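Side-chain contacts in beta-glucanase (Podospora anserina, PDB 4LE4), which probably hydrolyses beta-linked glucans, with cellotriose as a bound ligand in this crystal, and belongs to glycoside hydrolase family 131: residues A166-F171 / L187-A192; G177-T182 / G234-S239. All coordinates share one frame; numbering follows the deposited sequence.

Interaction 1: A166-F171 / L187-A192; sequences AYEIDF and LTRKVA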
ATOM      1  N   ALA A 166       1.331   4.826   8.657  1.00  8.11           N
ATOM      2  CA  ALA A 166       0.799   3.801   9.518  1.00  9.19           C
ATOM      3  C   ALA A 166      -0.666   4.178   9.734  1.00  7.59           C
ATOM      4  O   ALA A 166      -0.958   5.306  10.153  1.00  8.87           O
ATOM      5  CB  ALA A 166       1.527   3.714  10.860  1.00 10.58           C
ATOM      6  N   TYR A 167      -1.588   3.272   9.383  1.00  7.76           N
ATOM      7  CA  TYR A 167      -3.012   3.520   9.669  1.00  7.29           C
ATOM      8  C   TYR A 167      -3.169   3.019  11.116  1.00  8.53           C
ATOM      9  O   TYR A 167      -2.808   1.890  11.385  1.00 10.27           O
ATOM     10  CB  TYR A 167      -3.934   2.631   8.850  1.00  7.52           C
ATOM     11  CG  TYR A 167      -3.872   2.774   7.362  1.00  7.59           C
ATOM     12  CD1 TYR A 167      -3.657   4.011   6.772  1.00  7.50           C
ATOM     13  CD2 TYR A 167      -4.112   1.668   6.538  1.00  9.06           C
ATOM     14  CE1 TYR A 167      -3.690   4.152   5.379  1.00  9.47           C
ATOM     15  CE2 TYR A 167      -4.146   1.791   5.145  1.00  8.02           C
ATOM     16  CZ  TYR A 167      -3.936   3.042   4.570  1.00  9.28           C
ATOM     17  OH  TYR A 167      -3.979   3.189   3.185  1.00  8.32           O
ATOM     18  N   GLU A 168      -3.665   3.857  12.016  1.00 10.58           N
ATOM     19  CA  GLU A 168      -3.905   3.465  13.416  1.00 10.85           C
ATOM     20  C   GLU A 168      -5.381   3.069  13.411  1.00 10.76           C
ATOM     21  O   GLU A 168      -6.270   3.925  13.395  1.00  9.93           O
ATOM     22  CB  GLU A 168      -3.684   4.667  14.342  1.00 11.23           C
ATOM     23  CG  GLU A 168      -4.147   4.382  15.787  1.00 14.73           C
ATOM     24  CD  GLU A 168      -3.808   5.469  16.789  1.00 18.15           C
ATOM     25  OE1 GLU A 168      -3.402   6.579  16.395  1.00 19.33           O
ATOM     26  OE2 GLU A 168      -3.965   5.203  18.004  1.00 23.75           O
ATOM     27  N   ILE A 169      -5.657   1.773  13.395  1.00 11.34           N
ATOM     28  CA  ILE A 169      -7.036   1.364  13.301  1.00 11.04           C
ATOM     29  C   ILE A 169      -7.534   0.737  14.609  1.00 12.17           C
ATOM     30  O   ILE A 169      -6.883  -0.148  15.151  1.00 14.51           O
ATOM     31  CB  ILE A 169      -7.207   0.338  12.156  1.00 10.49           C
ATOM     32  CG1 ILE A 169      -6.554   0.893  10.866  1.00 10.98           C
ATOM     33  CG2 ILE A 169      -8.710   0.030  11.938  1.00 12.23           C
ATOM     34  CD1 ILE A 169      -6.716   0.023   9.652  1.00  9.95           C
ATOM     35  N   ASP A 170      -8.666   1.216  15.102  1.00 12.79           N
ATOM     36  CA  ASP A 170      -9.269   0.612  16.291  1.00 16.09           C
ATOM     37  C   ASP A 170     -10.517  -0.055  15.750  1.00 15.14           C
ATOM     38  O   ASP A 170     -11.534   0.615  15.537  1.00 15.62           O
ATOM     39  CB  ASP A 170      -9.671   1.662  17.331  1.00 17.44           C
ATOM     40  CG  ASP A 170     -10.101   1.021  18.658  1.00 21.36           C
ATOM     41  OD1 ASP A 170     -10.544  -0.151  18.637  1.00 21.32           O
ATOM     42  OD2 ASP A 170      -9.994   1.688  19.710  1.00 21.43           O
ATOM     43  N   PHE A 171     -10.455  -1.362  15.515  1.00 15.03           N
ATOM     44  CA  PHE A 171     -11.600  -2.078  14.964  1.00 14.83           C
ATOM     45  C   PHE A 171     -12.770  -2.222  15.950  1.00 18.17           C
ATOM     46  O   PHE A 171     -13.879  -2.551  15.556  1.00 17.92           O
ATOM     47  CB  PHE A 171     -11.160  -3.450  14.480  1.00 16.30           C
ATOM     48  CG  PHE A 171     -10.279  -3.411  13.265  1.00 14.82           C
ATOM     49  CD1 PHE A 171     -10.839  -3.339  11.987  1.00 15.87           C
ATOM     50  CD2 PHE A 171      -8.896  -3.465  13.393  1.00 13.23           C
ATOM     51  CE1 PHE A 171     -10.028  -3.321  10.839  1.00 15.04           C
ATOM     52  CE2 PHE A 171      -8.069  -3.451  12.262  1.00 15.81           C
ATOM     53  CZ  PHE A 171      -8.645  -3.377  10.969  1.00 13.86           C
ATOM     54  N   LEU A 187       7.605   8.557  12.188  1.00 11.88           N
ATOM     55  CA  LEU A 187       6.174   8.786  11.980  1.00 11.52           C
ATOM     56  C   LEU A 187       5.592   9.712  13.059  1.00 13.55           C
ATOM     57  O   LEU A 187       5.932   9.581  14.237  1.00 12.13           O
ATOM     58  CB  LEU A 187       5.407   7.463  12.091  1.00 11.65           C
ATOM     59  CG  LEU A 187       5.715   6.349  11.081  1.00 12.68           C
ATOM     60  CD1 LEU A 187       4.927   5.083  11.448  1.00 13.23           C
ATOM     61  CD2 LEU A 187       5.339   6.823   9.685  1.00 13.08           C
ATOM     62  N   THR A 188       4.735  10.648  12.668  1.00 10.83           N
ATOM     63  CA  THR A 188       4.048  11.450  13.668  1.00 13.46           C
ATOM     64  C   THR A 188       2.573  11.384  13.275  1.00 12.99           C
ATOM     65  O   THR A 188       2.243  11.115  12.101  1.00 10.69           O
ATOM     66  CB  THR A 188       4.546  12.932  13.782  1.00 13.88           C
ATOM     67  OG1 THR A 188       4.409  13.600  12.528  1.00 14.51           O
ATOM     68  CG2 THR A 188       6.002  12.960  14.272  1.00 15.77           C
ATOM     69  N   ARG A 189       1.681  11.554  14.251  1.00 13.90           N
ATOM     70  CA  ARG A 189       0.256  11.463  13.963  1.00 16.23           C
ATOM     71  C   ARG A 189      -0.216  12.772  13.350  1.00 16.85           C
ATOM     72  O   ARG A 189      -0.192  13.844  13.986  1.00 18.55           O
ATOM     73  CB  ARG A 189      -0.558  11.170  15.218  1.00 18.61           C
ATOM     74  CG  ARG A 189      -2.039  11.285  14.949  1.00 24.01           C
ATOM     75  CD  ARG A 189      -2.844  11.407  16.232  1.00 28.12           C
ATOM     76  NE  ARG A 189      -3.081  10.096  16.807  1.00 31.49           N
ATOM     77  CZ  ARG A 189      -3.812   9.894  17.902  1.00 34.45           C
ATOM     78  NH1 ARG A 189      -4.360  10.938  18.524  1.00 33.14           N
ATOM     79  NH2 ARG A 189      -4.012   8.654  18.359  1.00 31.87           N
ATOM     80  N   LYS A 190      -0.649  12.690  12.107  1.00 15.21           N
ATOM     81  CA  LYS A 190      -1.077  13.878  11.409  1.00 13.39           C
ATOM     82  C   LYS A 190      -2.588  14.114  11.370  1.00 15.11           C
ATOM     83  O   LYS A 190      -3.027  15.228  11.065  1.00 14.79           O
ATOM     84  CB  LYS A 190      -0.454  13.881  10.029  1.00 13.39           C
ATOM     85  CG  LYS A 190       1.088  14.015  10.174  1.00 13.07           C
ATOM     86  CD  LYS A 190       1.850  14.163   8.867  1.00 13.45           C
ATOM     87  CE  LYS A 190       3.372  14.189   9.177  1.00 15.59           C
ATOM     88  NZ  LYS A 190       4.223  14.374   7.964  1.00 11.48           N
ATOM     89  N   VAL A 191      -3.361  13.070  11.655  1.00 13.31           N
ATOM     90  CA  VAL A 191      -4.824  13.176  11.756  1.00 14.50           C
ATOM     91  C   VAL A 191      -5.282  12.240  12.897  1.00 14.17           C
ATOM     92  O   VAL A 191      -4.988  11.037  12.901  1.00 14.22           O
ATOM     93  CB  VAL A 191      -5.569  12.766  10.456  1.00 14.16           C
ATOM     94  CG1 VAL A 191      -7.066  12.991  10.630  1.00 14.29           C
ATOM     95  CG2 VAL A 191      -5.049  13.570   9.269  1.00 12.99           C
ATOM     96  N   ALA A 192      -5.931  12.821  13.900  1.00 15.90           N
ATOM     97  CA  ALA A 192      -6.471  12.061  15.029  1.00 15.98           C
ATOM     98  C   ALA A 192      -7.512  11.064  14.480  1.00 16.30           C
ATOM     99  O   ALA A 192      -8.149  11.325  13.456  1.00 16.94           O
ATOM    100  CB  ALA A 192      -7.141  13.027  16.027  1.00 18.03           C
TER
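Glu168 and Arg189 form the polar half of this contact, a salt bridge in which Arg189 NH2 donates to Glu168 OE1 over 2.9 Å. The bond is moderately bent, with an N-H...O angle of 156°, and it arrives on the syn side of Glu168 OE1, tilted out of the carboxylate plane. The two flat groups are turned 40° against each other, so the pair is not the flat, two-bond kind: Glu168 OE2 lies at the guanidinium edge, but 3.5 Å from Arg189 NH2. Glu168 reaches out fully extended, its CG trans to the backbone N (chi1 170°), whereas Arg189 bends at chi3 to bring its head round to the carboxylate. Two donors on one oxygen, Arg189 NH2 and Trp179 NE1, probably steady the carboxylate.

The apolar half is a single methyl-to-methyl touch, Ala166 CB against Leu187 CD1 at 3.7 Å, between two buried residues.

Neither segment pairs with the other through its backbone. Strand 175-182 runs between them in the antiparallel sheet, hydrogen-bonded to strand 163-170 along one edge and to strand 188-195 along the other, and the side chains reach across it beside Trp179.

Interaction 2: G177-T182 / G234-S239; sequences GFWHST and GSLTTS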
ATOM      1  N   GLY A 177      -6.861   6.466  12.512  1.00 10.63           N
ATOM      2  CA  GLY A 177      -5.980   7.621  12.642  1.00 10.60           C
ATOM      3  C   GLY A 177      -4.853   7.474  11.614  1.00 10.47           C
ATOM      4  O   GLY A 177      -4.605   6.375  11.120  1.00 10.75           O
ATOM      5  N   PHE A 178      -4.155   8.564  11.339  1.00  7.99           N
ATOM      6  CA  PHE A 178      -3.139   8.567  10.303  1.00  9.92           C
ATOM      7  C   PHE A 178      -1.785   9.049  10.799  1.00  9.16           C
ATOM      8  O   PHE A 178      -1.664  10.172  11.281  1.00 10.01           O
ATOM      9  CB  PHE A 178      -3.649   9.465   9.165  1.00  8.59           C
ATOM     10  CG  PHE A 178      -2.703   9.581   7.989  1.00  9.92           C
ATOM     11  CD1 PHE A 178      -2.524   8.513   7.117  1.00 12.00           C
ATOM     12  CD2 PHE A 178      -2.077  10.787   7.726  1.00 11.20           C
ATOM     13  CE1 PHE A 178      -1.734   8.660   5.978  1.00 10.38           C
ATOM     14  CE2 PHE A 178      -1.288  10.955   6.600  1.00 11.73           C
ATOM     15  CZ  PHE A 178      -1.123   9.883   5.728  1.00 10.94           C
ATOM     16  N   TRP A 179      -0.782   8.183  10.681  1.00  9.44           N
ATOM     17  CA  TRP A 179       0.598   8.503  11.067  1.00 11.70           C
ATOM     18  C   TRP A 179       1.382   8.577   9.752  1.00 10.47           C
ATOM     19  O   TRP A 179       1.117   7.813   8.825  1.00  8.19           O
ATOM     20  CB  TRP A 179       1.169   7.416  11.963  1.00 10.91           C
ATOM     21  CG  TRP A 179       0.508   7.382  13.292  1.00 13.73           C
ATOM     22  CD1 TRP A 179      -0.747   6.925  13.581  1.00 13.90           C
ATOM     23  CD2 TRP A 179       1.078   7.817  14.535  1.00 13.35           C
ATOM     24  NE1 TRP A 179      -0.994   7.045  14.941  1.00 14.29           N
ATOM     25  CE2 TRP A 179       0.108   7.593  15.543  1.00 13.85           C
ATOM     26  CE3 TRP A 179       2.322   8.375  14.890  1.00 11.13           C
ATOM     27  CZ2 TRP A 179       0.338   7.904  16.902  1.00 15.47           C
ATOM     28  CZ3 TRP A 179       2.555   8.688  16.233  1.00 12.51           C
ATOM     29  CH2 TRP A 179       1.566   8.450  17.223  1.00 12.91           C
ATOM     30  N   HIS A 180       2.328   9.506   9.668  1.00  9.91           N
ATOM     31  CA  HIS A 180       3.039   9.701   8.413  1.00  9.44           C
ATOM     32  C   HIS A 180       4.362  10.400   8.591  1.00  7.62           C
ATOM     33  O   HIS A 180       4.551  11.124   9.548  1.00  8.78           O
ATOM     34  CB  HIS A 180       2.142  10.590   7.520  1.00  8.05           C
ATOM     35  CG  HIS A 180       2.818  11.159   6.289  1.00  9.16           C
ATOM     36  ND1 HIS A 180       2.866  10.503   5.076  1.00 12.42           N
ATOM     37  CD2 HIS A 180       3.456  12.339   6.097  1.00  5.58           C
ATOM     38  CE1 HIS A 180       3.512  11.246   4.192  1.00  6.39           C
ATOM     39  NE2 HIS A 180       3.879  12.364   4.787  1.00 11.57           N
ATOM     40  N   SER A 181       5.271  10.166   7.654  1.00  9.22           N
ATOM     41  CA  SER A 181       6.529  10.897   7.613  1.00 10.16           C
ATOM     42  C   SER A 181       7.072  10.705   6.208  1.00  6.38           C
ATOM     43  O   SER A 181       6.594   9.859   5.460  1.00  6.89           O
ATOM     44  CB  SER A 181       7.559  10.363   8.605  1.00 10.69           C
ATOM     45  OG  SER A 181       8.064   9.133   8.143  1.00 10.05           O
ATOM     46  N   THR A 182       8.039  11.524   5.826  1.00  9.29           N
ATOM     47  CA  THR A 182       8.671  11.303   4.535  1.00  9.60           C
ATOM     48  C   THR A 182      10.138  11.049   4.833  1.00 10.92           C
ATOM     49  O   THR A 182      10.656  11.514   5.846  1.00 12.67           O
ATOM     50  CB  THR A 182       8.548  12.492   3.566  1.00  9.43           C
ATOM     51  OG1 THR A 182       8.994  13.706   4.199  1.00 12.85           O
ATOM     52  CG2 THR A 182       7.100  12.628   3.102  1.00 10.13           C
ATOM     53  N   GLY A 234      -0.304  -3.338  19.882  1.00 25.65           N
ATOM     54  CA  GLY A 234       0.224  -2.877  21.148  1.00 29.45           C
ATOM     55  C   GLY A 234       1.485  -2.051  21.013  1.00 31.79           C
ATOM     56  O   GLY A 234       2.588  -2.585  21.108  1.00 36.70           O
ATOM     57  N   SER A 235       1.336  -0.757  20.780  1.00 31.64           N
ATOM     58  CA  SER A 235       2.473   0.155  20.653  1.00 30.22           C
ATOM     59  C   SER A 235       2.969   0.321  19.211  1.00 27.67           C
ATOM     60  O   SER A 235       3.302  -0.637  18.518  1.00 27.88           O
ATOM     61  CB  SER A 235       3.623  -0.295  21.558  1.00 32.64           C
ATOM     62  OG  SER A 235       4.582   0.730  21.720  1.00 37.62           O
ATOM     63  N   LEU A 236       3.003   1.566  18.771  1.00 24.92           N
ATOM     64  CA  LEU A 236       3.433   1.889  17.424  1.00 21.85           C
ATOM     65  C   LEU A 236       4.930   2.133  17.323  1.00 20.20           C
ATOM     66  O   LEU A 236       5.520   2.856  18.128  1.00 19.29           O
ATOM     67  CB  LEU A 236       2.713   3.141  16.957  1.00 21.80           C
ATOM     68  CG  LEU A 236       3.246   3.742  15.658  1.00 22.54           C
ATOM     69  CD1 LEU A 236       3.046   2.763  14.495  1.00 20.61           C
ATOM     70  CD2 LEU A 236       2.519   5.038  15.421  1.00 21.27           C
ATOM     71  N   THR A 237       5.541   1.535  16.315  1.00 17.95           N
ATOM     72  CA  THR A 237       6.961   1.746  16.069  1.00 17.96           C
ATOM     73  C   THR A 237       6.988   2.951  15.139  1.00 16.70           C
ATOM     74  O   THR A 237       6.513   2.853  14.014  1.00 18.06           O
ATOM     75  CB  THR A 237       7.554   0.544  15.339  1.00 17.32           C
ATOM     76  OG1 THR A 237       7.528  -0.589  16.217  1.00 18.85           O
ATOM     77  CG2 THR A 237       8.959   0.823  14.908  1.00 16.38           C
ATOM     78  N   THR A 238       7.535   4.078  15.586  1.00 16.42           N
ATOM     79  CA  THR A 238       7.564   5.265  14.737  1.00 16.16           C
ATOM     80  C   THR A 238       8.809   5.327  13.861  1.00 15.34           C
ATOM     81  O   THR A 238       8.859   6.086  12.905  1.00 13.36           O
ATOM     82  CB  THR A 238       7.477   6.563  15.558  1.00 16.68           C
ATOM     83  OG1 THR A 238       8.567   6.609  16.475  1.00 19.53           O
ATOM     84  CG2 THR A 238       6.134   6.640  16.317  1.00 17.16           C
ATOM     85  N   SER A 239       9.814   4.530  14.197  1.00 13.78           N
ATOM     86  CA  SER A 239      11.040   4.477  13.418  1.00 14.93           C
ATOM     87  C   SER A 239      10.769   3.886  12.034  1.00 13.26           C
ATOM     88  O   SER A 239      10.172   2.813  11.914  1.00 13.87           O
ATOM     89  CB  SER A 239      12.069   3.587  14.105  1.00 13.30           C
ATOM     90  OG  SER A 239      13.128   3.330  13.198  1.00 10.73           O
TER
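Trp179 of strand 175-182 receives Leu236 on one face of its indole, and the contact is easiest to trace outward along the tryptophan. At the root, Trp179 CB packs on Ala166 CB of the neighbouring strand 163-170. CG comes next, trans to the carbonyl carbon (chi1 -68°), and this turn sets one ring face against Leu236, with CG 3.8 Å from Leu236 CD2. The same methyl sits closest to Trp179 CD2, at 3.3 Å, and to CE3, at 3.4 Å, and also covers CE2, CZ2 and CH2. It is a CH-pi contact: Leu236 CD2 stands 3.4 Å from the centroid of the six-membered ring and 17° off its normal. The ring lies on one sheet of a beta-sandwich, in keeping with the concanavalin-like clan, and the leucine comes from the irregular chain that follows strand 222-233; Leu236 also packs on Ala166 and on Tyr96 and His98 of strand 94-102. On the five-membered side, Trp179 NE1 turns its hydrogen to Glu168 OE1. CE3 has a second neighbour on the face opposite the leucine, the backbone N of Arg189. Farther out, CZ3 meets Thr238 CG2 obliquely at 4.1 Å, a lighter touch at the margin of the contact.

Strand 175-182 ties the two contacts together: it is a partner in interaction 2 and the strand bridged in interaction 1, and Trp179 of interaction 2 stands beside the salt bridge of interaction 1. Interaction 1 stays within one sheet, linking the strands that flank the middle one, and is partly buried, its apolar pair enclosed and its arginine exposed. Interaction 2 is a surface contact that packs a chain segment without regular structure against that same sheet. Their chemistry differs accordingly: a charged pair plus a small methyl touch in 166-171/187-192, against a wholly apolar contact on an aromatic face, with no hydrogen bond across it, in 177-182/234-239.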